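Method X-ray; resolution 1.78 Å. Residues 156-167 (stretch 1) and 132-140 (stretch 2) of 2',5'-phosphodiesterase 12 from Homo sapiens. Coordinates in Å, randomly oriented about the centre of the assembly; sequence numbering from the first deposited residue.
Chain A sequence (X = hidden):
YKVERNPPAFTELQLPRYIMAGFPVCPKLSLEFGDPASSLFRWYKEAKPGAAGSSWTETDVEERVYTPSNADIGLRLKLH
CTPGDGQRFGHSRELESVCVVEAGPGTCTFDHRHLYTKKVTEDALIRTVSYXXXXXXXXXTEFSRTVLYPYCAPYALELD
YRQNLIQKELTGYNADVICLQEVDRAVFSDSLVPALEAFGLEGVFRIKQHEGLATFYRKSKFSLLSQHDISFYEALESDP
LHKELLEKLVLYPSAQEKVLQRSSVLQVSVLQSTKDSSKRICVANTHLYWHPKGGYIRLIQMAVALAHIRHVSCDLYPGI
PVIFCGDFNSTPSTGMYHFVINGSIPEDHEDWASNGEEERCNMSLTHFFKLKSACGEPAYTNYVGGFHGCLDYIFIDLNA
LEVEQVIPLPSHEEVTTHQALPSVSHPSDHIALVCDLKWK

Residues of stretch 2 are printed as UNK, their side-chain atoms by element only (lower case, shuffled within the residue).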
ATOM      1  N   ALA A 156      12.884  14.861   6.481  1.00 16.07           N
ATOM      2  CA  ALA A 156      11.669  14.388   5.793  1.00 16.28           C
ATOM      3  C   ALA A 156      11.866  13.016   5.137  1.00 18.54           C
ATOM      4  O   ALA A 156      10.891  12.450   4.659  1.00 18.20           O
ATOM      5  CB  ALA A 156      11.207  15.401   4.760  1.00 16.46           C
ATOM      6  N   LEU A 157      13.103  12.493   5.080  1.00 16.74           N
ATOM      7  CA  LEU A 157      13.377  11.149   4.526  1.00 17.95           C
ATOM      8  C   LEU A 157      13.331  10.089   5.596  1.00 21.32           C
ATOM      9  O   LEU A 157      13.184   8.902   5.296  1.00 21.37           O
ATOM     10  CB  LEU A 157      14.774  11.089   3.878  1.00 18.40           C
ATOM     11  CG  LEU A 157      14.861  11.370   2.408  1.00 22.98           C
ATOM     12  CD1 LEU A 157      16.327  11.418   1.986  1.00 22.39           C
ATOM     13  CD2 LEU A 157      14.085  10.322   1.589  1.00 26.47           C
ATOM     14  N   GLU A 158      13.557  10.516   6.846  1.00 16.47           N
ATOM     15  CA  GLU A 158      13.590   9.682   8.036  1.00 17.24           C
ATOM     16  C   GLU A 158      12.294   8.916   8.196  1.00 18.87           C
ATOM     17  O   GLU A 158      11.228   9.490   7.965  1.00 17.63           O
ATOM     18  CB  GLU A 158      13.825  10.572   9.261  1.00 19.77           C
ATOM     19  CG  GLU A 158      15.155  11.311   9.182  1.00 34.09           C
ATOM     20  CD  GLU A 158      16.159  10.923  10.243  1.00 61.76           C
ATOM     21  OE1 GLU A 158      15.904  11.197  11.439  1.00 68.90           O
ATOM     22  OE2 GLU A 158      17.220  10.371   9.873  1.00 58.62           O
ATOM     23  N   LEU A 159      12.389   7.637   8.592  1.00 15.64           N
ATOM     24  CA  LEU A 159      11.228   6.768   8.701  1.00 17.16           C
ATOM     25  C   LEU A 159      10.100   7.309   9.598  1.00 21.41           C
ATOM     26  O   LEU A 159       8.941   7.292   9.161  1.00 20.57           O
ATOM     27  CB  LEU A 159      11.609   5.339   9.146  1.00 18.77           C
ATOM     28  CG  LEU A 159      10.471   4.283   8.988  1.00 24.18           C
ATOM     29  CD1 LEU A 159       9.854   4.301   7.568  1.00 24.51           C
ATOM     30  CD2 LEU A 159      10.963   2.898   9.331  1.00 25.62           C
ATOM     31  N   ASP A 160      10.415   7.779  10.802  1.00 17.70           N
ATOM     32  CA  ASP A 160       9.409   8.259  11.748  1.00 17.58           C
ATOM     33  C   ASP A 160       8.590   9.439  11.168  1.00 20.51           C
ATOM     34  O   ASP A 160       7.368   9.449  11.312  1.00 19.59           O
ATOM     35  CB  ASP A 160      10.045   8.642  13.094  1.00 20.66           C
ATOM     36  CG  ASP A 160      10.531   7.455  13.929  1.00 43.08           C
ATOM     37  OD1 ASP A 160       9.884   6.377  13.877  1.00 43.25           O
ATOM     38  OD2 ASP A 160      11.534   7.614  14.662  1.00 56.39           O
ATOM     39  N   TYR A 161       9.248  10.371  10.450  1.00 15.37           N
ATOM     40  CA  TYR A 161       8.550  11.483   9.818  1.00 13.21           C
ATOM     41  C   TYR A 161       7.606  10.970   8.703  1.00 14.61           C
ATOM     42  O   TYR A 161       6.400  11.291   8.677  1.00 12.19           O
ATOM     43  CB  TYR A 161       9.567  12.494   9.239  1.00 13.18           C
ATOM     44  CG  TYR A 161       8.902  13.717   8.648  1.00 13.19           C
ATOM     45  CD1 TYR A 161       8.556  13.767   7.298  1.00 14.24           C
ATOM     46  CD2 TYR A 161       8.617  14.829   9.435  1.00 15.02           C
ATOM     47  CE1 TYR A 161       7.955  14.900   6.743  1.00 12.67           C
ATOM     48  CE2 TYR A 161       8.043  15.980   8.887  1.00 16.21           C
ATOM     49  CZ  TYR A 161       7.734  16.018   7.534  1.00 19.02           C
ATOM     50  OH  TYR A 161       7.165  17.157   7.005  1.00 19.44           O
ATOM     51  N   ARG A 162       8.171  10.223   7.742  1.00 11.63           N
ATOM     52  CA  ARG A 162       7.391   9.690   6.609  1.00 10.52           C
ATOM     53  C   ARG A 162       6.208   8.825   7.088  1.00 12.11           C
ATOM     54  O   ARG A 162       5.136   8.903   6.494  1.00 12.71           O
ATOM     55  CB  ARG A 162       8.288   8.894   5.671  1.00 10.67           C
ATOM     56  CG  ARG A 162       9.270   9.815   4.958  1.00 14.93           C
ATOM     57  CD  ARG A 162       9.849   9.238   3.668  1.00 15.47           C
ATOM     58  NE  ARG A 162      10.528   7.976   3.915  1.00 12.88           N
ATOM     59  CZ  ARG A 162      10.132   6.797   3.455  1.00 17.56           C
ATOM     60  NH1 ARG A 162      10.836   5.709   3.721  1.00 13.36           N
ATOM     61  NH2 ARG A 162       9.026   6.699   2.719  1.00 12.02           N
ATOM     62  N   GLN A 163       6.399   8.010   8.132  1.00 11.63           N
ATOM     63  CA  GLN A 163       5.302   7.168   8.636  1.00 10.87           C
ATOM     64  C   GLN A 163       4.193   7.996   9.186  1.00 12.95           C
ATOM     65  O   GLN A 163       3.030   7.641   8.982  1.00 11.98           O
ATOM     66  CB  GLN A 163       5.754   6.142   9.682  1.00 12.51           C
ATOM     67  CG  GLN A 163       6.548   5.004   9.072  1.00 14.94           C
ATOM     68  CD  GLN A 163       5.950   4.424   7.812  1.00 20.38           C
ATOM     69  OE1 GLN A 163       6.599   4.382   6.760  1.00 21.83           O
ATOM     70  NE2 GLN A 163       4.717   3.948   7.884  1.00 15.05           N
ATOM     71  N   ASN A 164       4.511   9.113   9.859  1.00  9.33           N
ATOM     72  CA  ASN A 164       3.416   9.959  10.346  1.00 10.19           C
ATOM     73  C   ASN A 164       2.535  10.452   9.183  1.00 13.67           C
ATOM     74  O   ASN A 164       1.301  10.376   9.243  1.00 12.54           O
ATOM     75  CB  ASN A 164       3.967  11.129  11.127  1.00 14.03           C
ATOM     76  CG  ASN A 164       3.535  11.120  12.560  1.00 44.05           C
ATOM     77  OD1 ASN A 164       2.764  11.970  12.995  1.00 39.59           O
ATOM     78  ND2 ASN A 164       3.998  10.146  13.319  1.00 41.21           N
ATOM     79  N   LEU A 165       3.186  10.902   8.103  1.00 10.41           N
ATOM     80  CA  LEU A 165       2.463  11.381   6.932  1.00  9.93           C
ATOM     81  C   LEU A 165       1.696  10.268   6.260  1.00 12.31           C
ATOM     82  O   LEU A 165       0.550  10.482   5.884  1.00 11.08           O
ATOM     83  CB  LEU A 165       3.439  12.024   5.932  1.00  9.27           C
ATOM     84  CG  LEU A 165       3.704  13.517   6.107  1.00 11.59           C
ATOM     85  CD1 LEU A 165       4.328  13.819   7.466  1.00  9.67           C
ATOM     86  CD2 LEU A 165       4.642  14.007   5.011  1.00 11.62           C
ATOM     87  N   ILE A 166       2.298   9.077   6.144  1.00 10.15           N
ATOM     88  CA  ILE A 166       1.667   7.912   5.478  1.00  9.16           C
ATOM     89  C   ILE A 166       0.457   7.463   6.299  1.00 10.30           C
ATOM     90  O   ILE A 166      -0.580   7.145   5.739  1.00 10.71           O
ATOM     91  CB  ILE A 166       2.698   6.766   5.269  1.00 11.67           C
ATOM     92  CG1 ILE A 166       3.688   7.122   4.114  1.00 11.81           C
ATOM     93  CG2 ILE A 166       1.997   5.413   4.968  1.00 12.31           C
ATOM     94  CD1 ILE A 166       5.065   6.350   4.183  1.00 15.30           C
ATOM     95  N   GLN A 167       0.567   7.496   7.620  1.00  8.09           N
ATOM     96  CA  GLN A 167      -0.560   7.142   8.468  1.00  7.89           C
ATOM     97  C   GLN A 167      -1.700   8.128   8.271  1.00 11.92           C
ATOM     98  O   GLN A 167      -2.839   7.708   8.066  1.00 10.75           O
ATOM     99  CB  GLN A 167      -0.135   7.109   9.948  1.00  9.48           C
ATOM    100  CG  GLN A 167       0.685   5.856  10.307  1.00  9.47           C
ATOM    101  CD  GLN A 167       1.055   5.896  11.791  1.00 20.12           C
ATOM    102  OE1 GLN A 167       1.190   6.955  12.389  1.00 22.57           O
ATOM    103  NE2 GLN A 167       1.211   4.748  12.427  1.00 18.20           N
ATOM    104  N   UNK A 132       3.162   2.870  -3.625  1.00  7.34           N
ATOM    105  CA  UNK A 132       4.522   2.420  -3.328  1.00  6.72           C
ATOM    106  C   UNK A 132       4.999   3.448  -2.303  1.00  9.81           C
ATOM    107  O   UNK A 132       5.119   4.632  -2.640  1.00  8.17           O
ATOM    108  o   UNK A 132       7.406   2.511  -3.309  1.00 11.18           O
ATOM    109  c   UNK A 132       6.851   2.042  -4.317  1.00 12.80           C
ATOM    110  n   UNK A 132       7.520   1.274  -5.212  1.00  8.67           N
ATOM    111  c   UNK A 132       5.391   2.346  -4.610  1.00  8.56           C
ATOM    112  N   UNK A 133       5.181   3.020  -1.063  1.00  7.40           N
ATOM    113  CA  UNK A 133       5.414   3.941   0.068  1.00  7.60           C
ATOM    114  C   UNK A 133       6.892   4.213   0.362  1.00 11.80           C
ATOM    115  O   UNK A 133       7.164   4.952   1.323  1.00 11.31           O
ATOM    116  c   UNK A 133       3.115   3.532   1.108  1.00  9.97           C
ATOM    117  c   UNK A 133       4.662   3.476   1.354  1.00  9.77           C
ATOM    118  c   UNK A 133       5.139   2.064   1.829  1.00 10.33           C
ATOM    119  c   UNK A 133       4.666   1.707   3.296  1.00 12.46           C
ATOM    120  N   UNK A 134       7.809   3.727  -0.504  1.00  8.82           N
ATOM    121  CA  UNK A 134       9.279   3.947  -0.429  1.00 10.27           C
ATOM    122  C   UNK A 134       9.861   3.333   0.847  1.00 12.19           C
ATOM    123  O   UNK A 134       9.724   3.868   1.972  1.00 11.92           O
ATOM    124  c   UNK A 134      11.064   5.926  -0.331  1.00 13.95           C
ATOM    125  c   UNK A 134       9.600   5.464  -0.535  1.00 10.62           C
ATOM    126  c   UNK A 134      12.019   5.190  -1.269  1.00 15.12           C
ATOM    127  c   UNK A 134      11.163   7.444  -0.505  1.00 13.30           C
ATOM    128  N   UNK A 135      10.542   2.190   0.665  1.00 10.05           N
ATOM    129  CA  UNK A 135      11.043   1.455   1.801  1.00  8.72           C
ATOM    130  C   UNK A 135      12.215   2.160   2.477  1.00 12.73           C
ATOM    131  O   UNK A 135      13.126   2.696   1.819  1.00 11.76           O
ATOM    132  c   UNK A 135      11.443   0.046   1.398  1.00  9.26           C
ATOM    133  N   UNK A 136      12.187   2.143   3.811  1.00 11.83           N
ATOM    134  CA  UNK A 136      13.291   2.691   4.601  1.00 13.13           C
ATOM    135  C   UNK A 136      14.575   1.905   4.319  1.00 16.57           C
ATOM    136  O   UNK A 136      15.661   2.480   4.389  1.00 16.35           O
ATOM    137  o   UNK A 136      14.757   2.441   7.648  1.00 20.98           O
ATOM    138  c   UNK A 136      14.093   3.212   6.929  1.00 18.25           C
ATOM    139  o   UNK A 136      14.354   4.417   6.792  1.00 19.46           O
ATOM    140  c   UNK A 136      12.971   2.628   6.101  1.00 15.04           C
ATOM    141  N   UNK A 137      14.463   0.603   3.961  1.00 13.93           N
ATOM    142  CA  UNK A 137      15.666  -0.185   3.630  1.00 14.83           C
ATOM    143  C   UNK A 137      16.440   0.529   2.503  1.00 18.57           C
ATOM    144  O   UNK A 137      17.670   0.473   2.485  1.00 18.45           O
ATOM    145  c   UNK A 137      15.348  -1.653   3.325  1.00 21.65           C
ATOM    146  c   UNK A 137      14.606  -1.851   2.020  1.00 21.93           C
ATOM    147  o   UNK A 137      16.584  -2.362   3.256  1.00 20.32           O
ATOM    148  N   UNK A 138      15.726   1.245   1.602  1.00 14.49           N
ATOM    149  CA  UNK A 138      16.381   2.000   0.531  1.00 14.45           C
ATOM    150  C   UNK A 138      16.555   3.465   0.894  1.00 18.73           C
ATOM    151  O   UNK A 138      17.635   4.012   0.648  1.00 18.72           O
ATOM    152  c   UNK A 138      16.247  -0.513  -1.341  1.00 17.84           C
ATOM    153  c   UNK A 138      14.577  -2.200  -1.758  1.00 23.47           C
ATOM    154  c   UNK A 138      13.583  -1.239  -1.623  1.00 14.55           C
ATOM    155  c   UNK A 138      15.272   0.468  -1.192  1.00 15.22           C
ATOM    156  c   UNK A 138      15.646   1.891  -0.817  1.00 14.95           C
ATOM    157  c   UNK A 138      13.937   0.091  -1.347  1.00 14.42           C
ATOM    158  o   UNK A 138      14.278  -3.514  -2.032  1.00 17.55           O
ATOM    159  c   UNK A 138      15.908  -1.839  -1.626  1.00 17.28           C
ATOM    160  N   UNK A 139      15.524   4.098   1.495  1.00 14.27           N
ATOM    161  CA  UNK A 139      15.549   5.546   1.791  1.00 14.40           C
ATOM    162  C   UNK A 139      16.609   5.927   2.853  1.00 18.09           C
ATOM    163  O   UNK A 139      17.106   7.047   2.815  1.00 17.83           O
ATOM    164  c   UNK A 139      14.168   6.010   2.252  1.00 15.11           C
ATOM    165  N   UNK A 140      16.967   5.000   3.749  1.00 15.46           N
ATOM    166  CA  UNK A 140      17.910   5.274   4.860  1.00 16.27           C
ATOM    167  C   UNK A 140      19.374   5.482   4.419  1.00 20.08           C
ATOM    168  O   UNK A 140      20.171   5.988   5.207  1.00 19.92           O
ATOM    169  c   UNK A 140      18.542   2.828   5.292  1.00 27.89           C
ATOM    170  c   UNK A 140      18.481   1.596   6.153  1.00 43.69           C
ATOM    171  n   UNK A 140      18.783   0.444   5.549  1.00 38.34           N
ATOM    172  c   UNK A 140      17.886   4.108   5.867  1.00 17.94           C
ATOM    173  o   UNK A 140      18.197   1.656   7.348  1.00 36.46           O
TER
HETATM  174  O   HOH W   1       7.464   3.834   4.192  1.00 17.55           O
HETATM  175  O   HOH W   2      12.843   6.218   5.586  1.00 21.04           O
HETATM  176  O   HOH W   3      15.099   6.288   8.473  1.00 24.45           O

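Position 132 carries two side-chain carbons, the second bearing one oxygen and one nitrogen, and lies out of reach of stretch 1. A short amide fits these atoms: Asn 132. Its OD1 turns back on its own stretch and accepts a hydrogen bond from the backbone N of position 134 at 3.1 Å.

At position 133 four carbons fork at the first, with one arm two carbons long. The forking carbon, CB, packs against CD1 of Ile 166 at 4.1 Å, an apolar contact toward the far end of the interface. The pattern is that of Ile 133.

Position 134 also has four carbons, but the fork comes at the second. Its CB is 3.5 Å from NH2 of Arg 162, and the branching carbon lies over one face of the guanidinium. The later fork identifies Leu 134. The backbone here has a positive phi of 63°.

A single carbon at position 135, directed away from stretch 1, defines Ala 135. It occupies the N-cap position, and its backbone O receives the N of position 139 at 2.8 Å.

Position 136 shows two carbons, the second carrying two oxygens, one of which approaches CB of Leu 159 at 3.7 Å. This is a short carboxylate, Asp 136. Its polar links to stretch 1 run through water. Water 2 donates to Asp 136 OD1 and Leu 157 O and accepts from Arg 162 NH1; water 3 donates to the same OD1 and accepts from Leu 159 N.

One carbon bearing an oxygen and a second carbon marks position 137 as Thr 137, which makes no contact with stretch 1. At position 138 a carbon leads to a six-carbon ring with one oxygen; this is Tyr 138, whose side chain ends away from the partner.

At position 139 a lone carbon, CB, points toward stretch 1 and sits 3.7 Å from Arg 162 NH1 and 4.4 Å from Leu 157 CD2: Ala 139.

Three carbons, the third bearing oxygen and nitrogen, make position 140 Gln 140. Its CB points away, and NE2 forms a weak hydrogen bond with Thr 137 O at 3.3 Å.

The contact centres on Arg 162, which reads backbone rather than side-chain charge. NH2 donates to Ile 133 O at 2.9 Å and to Leu 134 O at 3.0 Å, while NH1 donates to Leu 134 O at 2.8 Å. Within stretch 1, NE of Arg 162 donates to Leu 157 O at 3.1 Å, tethering the side chain to the residues preceding its helix. Apolar packing and bridging waters complete an interface of 410 Å².

Stretch 2, residues 132-140: NILADTYAQ
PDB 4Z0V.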